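Local atomic coordinates of CocE/NonD family hydrolase (Staphylococcus aureus subsp. aureus COL, PDB entry 3III), a protein that is a hydrolase of the CocE/NonD family with an alpha/beta-hydrolase domain, and probably cleaves ester or amide bonds in substrates not yet identified. Residues K313-F318 with N325-T330; I190-L195 with W291-G296. All coordinates share one frame; numbering follows the deposited sequence.

Contact 1: K313-F318 with N325-T330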
loop_
_atom_site.group_PDB
_atom_site.type_symbol
_atom_site.label_atom_id
_atom_site.label_comp_id
_atom_site.label_asym_id
_atom_site.label_seq_id
_atom_site.Cartn_x
_atom_site.Cartn_y
_atom_site.Cartn_z
ATOM N N LYS A 313 5.463 -17.467 -8.321
ATOM C CA LYS A 313 5.675 -18.902 -8.331
ATOM C C LYS A 313 7.181 -19.221 -8.390
ATOM O O LYS A 313 7.633 -20.150 -7.751
ATOM C CB LYS A 313 4.908 -19.568 -9.513
ATOM C CG LYS A 313 5.114 -21.125 -9.637
ATOM C CD LYS A 313 4.213 -21.708 -10.792
ATOM C CE LYS A 313 5.045 -22.308 -11.888
ATOM N NZ LYS A 313 6.072 -23.390 -11.385
ATOM N N SER A 314 7.955 -18.438 -9.137
ATOM C CA SER A 314 9.368 -18.687 -9.217
ATOM C C SER A 314 10.029 -18.501 -7.813
ATOM O O SER A 314 10.852 -19.317 -7.393
ATOM C CB SER A 314 10.035 -17.808 -10.286
ATOM O OG SER A 314 11.464 -18.010 -10.192
ATOM N N PHE A 315 9.595 -17.475 -7.097
ATOM C CA PHE A 315 10.073 -17.168 -5.734
ATOM C C PHE A 315 9.687 -18.295 -4.781
ATOM O O PHE A 315 10.535 -18.817 -4.051
ATOM C CB PHE A 315 9.466 -15.838 -5.313
ATOM C CG PHE A 315 9.710 -15.421 -3.889
ATOM C CD1 PHE A 315 10.975 -15.016 -3.452
ATOM C CD2 PHE A 315 8.646 -15.363 -2.998
ATOM C CE1 PHE A 315 11.160 -14.578 -2.140
ATOM C CE2 PHE A 315 8.819 -14.925 -1.687
ATOM C CZ PHE A 315 10.103 -14.524 -1.255
ATOM N N PHE A 316 8.440 -18.723 -4.854
ATOM C CA PHE A 316 7.978 -19.804 -3.975
ATOM C C PHE A 316 8.558 -21.175 -4.355
ATOM O O PHE A 316 8.755 -21.986 -3.482
ATOM C CB PHE A 316 6.452 -19.879 -3.916
ATOM C CG PHE A 316 5.790 -18.954 -2.895
ATOM C CD1 PHE A 316 6.500 -18.167 -2.015
ATOM C CD2 PHE A 316 4.386 -18.877 -2.858
ATOM C CE1 PHE A 316 5.836 -17.323 -1.087
ATOM C CE2 PHE A 316 3.726 -18.127 -1.918
ATOM C CZ PHE A 316 4.460 -17.312 -1.030
ATOM N N ASP A 317 8.804 -21.438 -5.639
ATOM C CA ASP A 317 9.424 -22.694 -6.025
ATOM C C ASP A 317 10.828 -22.737 -5.415
ATOM O O ASP A 317 11.296 -23.808 -4.944
ATOM C CB ASP A 317 9.571 -22.827 -7.547
ATOM C CG ASP A 317 8.269 -23.108 -8.278
ATOM O OD1 ASP A 317 7.232 -23.467 -7.660
ATOM O OD2 ASP A 317 8.345 -23.000 -9.510
ATOM N N PHE A 318 11.507 -21.580 -5.385
ATOM C CA PHE A 318 12.844 -21.560 -4.734
ATOM C C PHE A 318 12.731 -21.784 -3.228
ATOM O O PHE A 318 13.461 -22.597 -2.679
ATOM C CB PHE A 318 13.563 -20.249 -5.028
ATOM C CG PHE A 318 15.001 -20.232 -4.628
ATOM C CD1 PHE A 318 15.975 -20.630 -5.516
ATOM C CD2 PHE A 318 15.384 -19.797 -3.366
ATOM C CE1 PHE A 318 17.368 -20.639 -5.149
ATOM C CE2 PHE A 318 16.765 -19.763 -3.007
ATOM C CZ PHE A 318 17.733 -20.178 -3.910
ATOM N N ASN A 325 16.243 -23.155 -8.812
ATOM C CA ASN A 325 15.891 -22.475 -10.032
ATOM C C ASN A 325 16.762 -21.211 -10.055
ATOM O O ASN A 325 17.691 -21.055 -9.266
ATOM C CB ASN A 325 14.361 -22.279 -10.148
ATOM C CG ASN A 325 13.803 -21.277 -9.141
ATOM O OD1 ASN A 325 14.560 -20.602 -8.443
ATOM N ND2 ASN A 325 12.466 -21.216 -9.033
ATOM N N ASP A 326 16.502 -20.294 -10.931
ATOM C CA ASP A 326 17.459 -19.178 -10.964
ATOM C C ASP A 326 16.889 -17.940 -10.280
ATOM O O ASP A 326 17.210 -16.806 -10.659
ATOM C CB ASP A 326 17.831 -18.940 -12.407
ATOM C CG ASP A 326 18.383 -20.179 -13.027
ATOM O OD1 ASP A 326 19.471 -20.630 -12.587
ATOM O OD2 ASP A 326 17.704 -20.792 -13.854
ATOM N N TRP A 327 16.066 -18.158 -9.254
ATOM C CA TRP A 327 15.352 -16.994 -8.628
ATOM C C TRP A 327 16.307 -15.885 -8.203
ATOM O O TRP A 327 16.033 -14.688 -8.399
ATOM C CB TRP A 327 14.493 -17.384 -7.393
ATOM C CG TRP A 327 14.058 -16.178 -6.716
ATOM C CD1 TRP A 327 14.599 -15.649 -5.609
ATOM C CD2 TRP A 327 13.078 -15.260 -7.170
ATOM N NE1 TRP A 327 14.012 -14.442 -5.324
ATOM C CE2 TRP A 327 13.052 -14.194 -6.259
ATOM C CE3 TRP A 327 12.175 -15.257 -8.231
ATOM C CZ2 TRP A 327 12.219 -13.133 -6.396
ATOM C CZ3 TRP A 327 11.338 -14.189 -8.372
ATOM C CH2 TRP A 327 11.335 -13.146 -7.432
ATOM N N LYS A 328 17.414 -16.272 -7.582
ATOM C CA LYS A 328 18.308 -15.303 -7.018
ATOM C C LYS A 328 19.082 -14.497 -8.058
ATOM O O LYS A 328 19.798 -13.584 -7.698
ATOM C CB LYS A 328 19.260 -16.004 -6.025
ATOM C CG LYS A 328 18.434 -16.653 -4.841
ATOM C CD LYS A 328 19.241 -17.010 -3.608
ATOM C CE LYS A 328 19.947 -15.813 -3.046
ATOM N NZ LYS A 328 20.516 -16.031 -1.684
ATOM N N ASP A 329 18.937 -14.816 -9.342
ATOM C CA ASP A 329 19.427 -13.922 -10.395
ATOM C C ASP A 329 18.608 -12.616 -10.471
ATOM O O ASP A 329 19.029 -11.657 -11.105
ATOM C CB ASP A 329 19.315 -14.581 -11.800
ATOM C CG ASP A 329 20.295 -15.718 -12.049
ATOM O OD1 ASP A 329 21.191 -15.968 -11.224
ATOM O OD2 ASP A 329 20.131 -16.350 -13.122
ATOM N N THR A 330 17.408 -12.607 -9.910
ATOM C CA THR A 330 16.532 -11.468 -9.980
ATOM C C THR A 330 17.196 -10.254 -9.338
ATOM O O THR A 330 17.647 -10.326 -8.176
ATOM C CB THR A 330 15.163 -11.768 -9.258
ATOM O OG1 THR A 330 14.592 -12.991 -9.767
ATOM C CG2 THR A 330 14.148 -10.609 -9.417
HETATM O O HOH W 1 10.767 -22.724 -10.747
#
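Phe315 and Trp327 both hold CG anti to the backbone N (chi1 173° and 169°), which swings the two rings into each other between helix 306-319 and the loop that follows it. The edge of Phe315 is turned to the indole face in an offset edge-to-face pair, Phe315 CD1 lying 3.6 Å from Trp327 CE2. Phe315 CB sits almost squarely above the six-membered ring of Trp327, 3.8 Å from its centroid, a CH-pi contact, while Ser314 OG meets the indole at its edge. On the opposite indole face lies Thr330 OG1, which donates to Trp327 O at 2.6 Å.

Asn325 instead places CG between its backbone N and carbonyl carbon (chi1 69°). Its ND2 reaches Ser314 O at 3.0 Å, nearly straight and in the amide plane, and this carbonyl also receives Phe318 N of the helix. Asn325 OD1 accepts from Trp327 N, which stands well above the carbonyl plane, closing an Asx turn, and touches the Phe318 ring at its edge, 3.3 Å from CD1. Lys328 lies across Phe318, its CG over one ring face in a CH-pi contact, while NZ forms a salt bridge with Glu289.

A water accepts from Asn325 ND2 and donates to Asp317 OD2; the same OD2 forms a salt bridge with Lys313 NZ, and Asp317 OD1 bonds Tyr118. Asn325 thus spends both ends of its amide, fixing its rotation and tying the loop's turn to the helix backbone, and the neighbouring positive charge probably favours an ionised Asp317.

Contact 2: I190-L195 with W291-G296; sequences IPWEGL and WLYVHG
Two parallel strands of the central alpha/beta-hydrolase sheet, 186-192 and 290-295, meet here through side chains alone, because strand 262-267 runs between them. Trp192 and Tyr293 bridge the gap: the indole corner CH2 comes within 3.9 Å of Tyr293 CD2, and the ring planes are inclined at 41°, neither stacked nor edge-to-face. Trp192 holds CG anti to its backbone N (chi1 -162°), a torsion that carries the indole past Cys265 of the intervening strand to the Tyr293 ring. Arg311 of helix 306-319 makes a cation-pi contact with Tyr293.

Nearer the C-terminal ends of the strands, where alpha/beta-hydrolases usually gather their catalytic groups, a water set among buried side chains replaces direct bonding. It accepts from Trp192 NE1 at 2.9 Å, donates to Glu193 OE1 at 2.7 Å and lies 2.8 Å from His295 NE2, in the plane of the imidazole at its edge. Glu193 OE1 and His295 NE2 themselves stay 4.0 Å apart, with carboxylate and ring planes almost perpendicular (85°). The other ends of these groups are held too: Thr270 bonds Glu193 OE2, and the backbone N of Arg297 bonds His295 ND1, so that both nitrogens of the imidazole have a polar partner.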
loop_
_atom_site.group_PDB
_atom_site.type_symbol
_atom_site.label_atom_id
_atom_site.label_comp_id
_atom_site.label_asym_id
_atom_site.label_seq_id
_atom_site.Cartn_x
_atom_site.Cartn_y
_atom_site.Cartn_z
ATOM N N ILE A 190 5.117 -12.822 0.488
ATOM C CA ILE A 190 4.827 -11.963 -0.654
ATOM C C ILE A 190 3.749 -10.935 -0.205
ATOM O O ILE A 190 2.533 -11.117 -0.462
ATOM C CB ILE A 190 4.350 -12.753 -1.871
ATOM C CG1 ILE A 190 5.334 -13.887 -2.225
ATOM C CG2 ILE A 190 4.166 -11.825 -3.102
ATOM C CD1 ILE A 190 4.833 -14.758 -3.374
ATOM N N PRO A 191 4.183 -9.893 0.540
ATOM C CA PRO A 191 3.247 -8.826 0.879
ATOM C C PRO A 191 3.056 -7.950 -0.360
ATOM O O PRO A 191 3.899 -7.086 -0.680
ATOM C CB PRO A 191 3.967 -8.076 1.989
ATOM C CG PRO A 191 5.434 -8.345 1.723
ATOM C CD PRO A 191 5.471 -9.747 1.268
ATOM N N TRP A 192 1.989 -8.218 -1.102
ATOM C CA TRP A 192 1.761 -7.573 -2.357
ATOM C C TRP A 192 0.888 -6.332 -2.122
ATOM O O TRP A 192 -0.337 -6.389 -2.222
ATOM C CB TRP A 192 1.105 -8.545 -3.360
ATOM C CG TRP A 192 1.246 -8.056 -4.769
ATOM C CD1 TRP A 192 0.511 -7.084 -5.383
ATOM C CD2 TRP A 192 2.184 -8.519 -5.764
ATOM N NE1 TRP A 192 0.902 -6.950 -6.693
ATOM C CE2 TRP A 192 1.939 -7.786 -6.947
ATOM C CE3 TRP A 192 3.191 -9.466 -5.766
ATOM C CZ2 TRP A 192 2.688 -7.959 -8.125
ATOM C CZ3 TRP A 192 3.941 -9.646 -6.913
ATOM C CH2 TRP A 192 3.707 -8.880 -8.086
ATOM N N GLU A 193 1.555 -5.206 -1.848
ATOM C CA GLU A 193 0.894 -3.920 -1.495
ATOM C C GLU A 193 0.236 -3.987 -0.107
ATOM O O GLU A 193 -0.954 -4.325 0.037
ATOM C CB GLU A 193 -0.104 -3.428 -2.541
ATOM C CG GLU A 193 0.585 -3.112 -3.900
ATOM C CD GLU A 193 -0.092 -2.007 -4.635
ATOM O OE1 GLU A 193 -0.636 -2.286 -5.734
ATOM O OE2 GLU A 193 -0.065 -0.884 -4.092
ATOM N N GLY A 194 1.035 -3.666 0.908
ATOM C CA GLY A 194 0.489 -3.499 2.249
ATOM C C GLY A 194 1.198 -2.485 3.125
ATOM O O GLY A 194 2.414 -2.519 3.275
ATOM N N LEU A 195 0.391 -1.632 3.762
ATOM C CA LEU A 195 0.872 -0.718 4.768
ATOM C C LEU A 195 1.331 -1.478 6.015
ATOM O O LEU A 195 1.089 -2.667 6.168
ATOM C CB LEU A 195 -0.230 0.294 5.147
ATOM C CG LEU A 195 -1.534 -0.232 5.776
ATOM C CD1 LEU A 195 -1.451 -0.353 7.252
ATOM C CD2 LEU A 195 -2.711 0.713 5.352
ATOM N N TRP A 291 13.484 -8.866 -2.219
ATOM C CA TRP A 291 13.304 -8.283 -3.542
ATOM C C TRP A 291 12.123 -7.360 -3.528
ATOM O O TRP A 291 11.143 -7.596 -2.818
ATOM C CB TRP A 291 13.062 -9.403 -4.576
ATOM C CG TRP A 291 14.306 -10.213 -4.817
ATOM C CD1 TRP A 291 15.237 -10.023 -5.809
ATOM C CD2 TRP A 291 14.784 -11.317 -4.036
ATOM N NE1 TRP A 291 16.255 -10.921 -5.671
ATOM C CE2 TRP A 291 16.008 -11.715 -4.583
ATOM C CE3 TRP A 291 14.303 -11.984 -2.906
ATOM C CZ2 TRP A 291 16.752 -12.793 -4.072
ATOM C CZ3 TRP A 291 15.067 -13.078 -2.399
ATOM C CH2 TRP A 291 16.260 -13.444 -2.977
ATOM N N LEU A 292 12.164 -6.361 -4.387
ATOM C CA LEU A 292 11.081 -5.409 -4.507
ATOM C C LEU A 292 10.684 -5.262 -5.976
ATOM O O LEU A 292 11.552 -5.134 -6.875
ATOM C CB LEU A 292 11.551 -4.042 -3.948
ATOM C CG LEU A 292 10.671 -2.821 -4.162
ATOM C CD1 LEU A 292 9.383 -3.012 -3.396
ATOM C CD2 LEU A 292 11.428 -1.495 -3.707
ATOM N N TYR A 293 9.385 -5.264 -6.232
ATOM C CA TYR A 293 8.866 -5.000 -7.576
ATOM C C TYR A 293 7.920 -3.796 -7.477
ATOM O O TYR A 293 6.992 -3.825 -6.666
ATOM C CB TYR A 293 8.100 -6.217 -8.044
ATOM C CG TYR A 293 7.338 -6.059 -9.334
ATOM C CD1 TYR A 293 7.995 -5.931 -10.526
ATOM C CD2 TYR A 293 5.949 -6.006 -9.333
ATOM C CE1 TYR A 293 7.292 -5.721 -11.719
ATOM C CE2 TYR A 293 5.234 -5.850 -10.510
ATOM C CZ TYR A 293 5.894 -5.712 -11.687
ATOM O OH TYR A 293 5.176 -5.494 -12.822
ATOM N N VAL A 294 8.160 -2.762 -8.279
ATOM C CA VAL A 294 7.337 -1.539 -8.294
ATOM C C VAL A 294 6.741 -1.293 -9.661
ATOM O O VAL A 294 7.456 -1.178 -10.652
ATOM C CB VAL A 294 8.080 -0.294 -7.833
ATOM C CG1 VAL A 294 7.100 0.860 -7.504
ATOM C CG2 VAL A 294 9.001 -0.572 -6.580
ATOM N N HIS A 295 5.436 -1.062 -9.688
ATOM C CA HIS A 295 4.756 -0.675 -10.927
ATOM C C HIS A 295 3.866 0.534 -10.721
ATOM O O HIS A 295 3.493 0.857 -9.569
ATOM C CB HIS A 295 3.942 -1.851 -11.446
ATOM C CG HIS A 295 2.782 -2.223 -10.584
ATOM N ND1 HIS A 295 1.596 -1.517 -10.619
ATOM C CD2 HIS A 295 2.615 -3.197 -9.668
ATOM C CE1 HIS A 295 0.750 -2.057 -9.757
ATOM N NE2 HIS A 295 1.348 -3.067 -9.152
ATOM N N GLY A 296 3.513 1.178 -11.836
ATOM C CA GLY A 296 2.602 2.312 -11.855
ATOM C C GLY A 296 1.252 1.983 -12.531
ATOM O O GLY A 296 0.640 2.836 -13.184
HETATM O O HOH W 2 -0.349 -4.396 -7.334
#

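How the contacts relate
Contact 2 lies within the central sheet, its centre about 8 Å from that of the chain; contact 1 sits farther out, about 24 Å from the same point, where helix 306-319, which packs on strand 186-192, meets the loop after it. Their centres are about 16 Å apart, yet they touch at two places. Ile190 packs against the helix, its CD1 3.5 Å from Phe316 CZ and its CG1 3.7 Å from Phe315 CE2. Trp291 meets the loop 325-330: its NE1 is 2.9 Å from Thr330 O, a probable hydrogen bond, and its ring is edge-to-face with Trp327. The Glu193 side chain of contact 2 is about 9 Å from a bound palmitic acid.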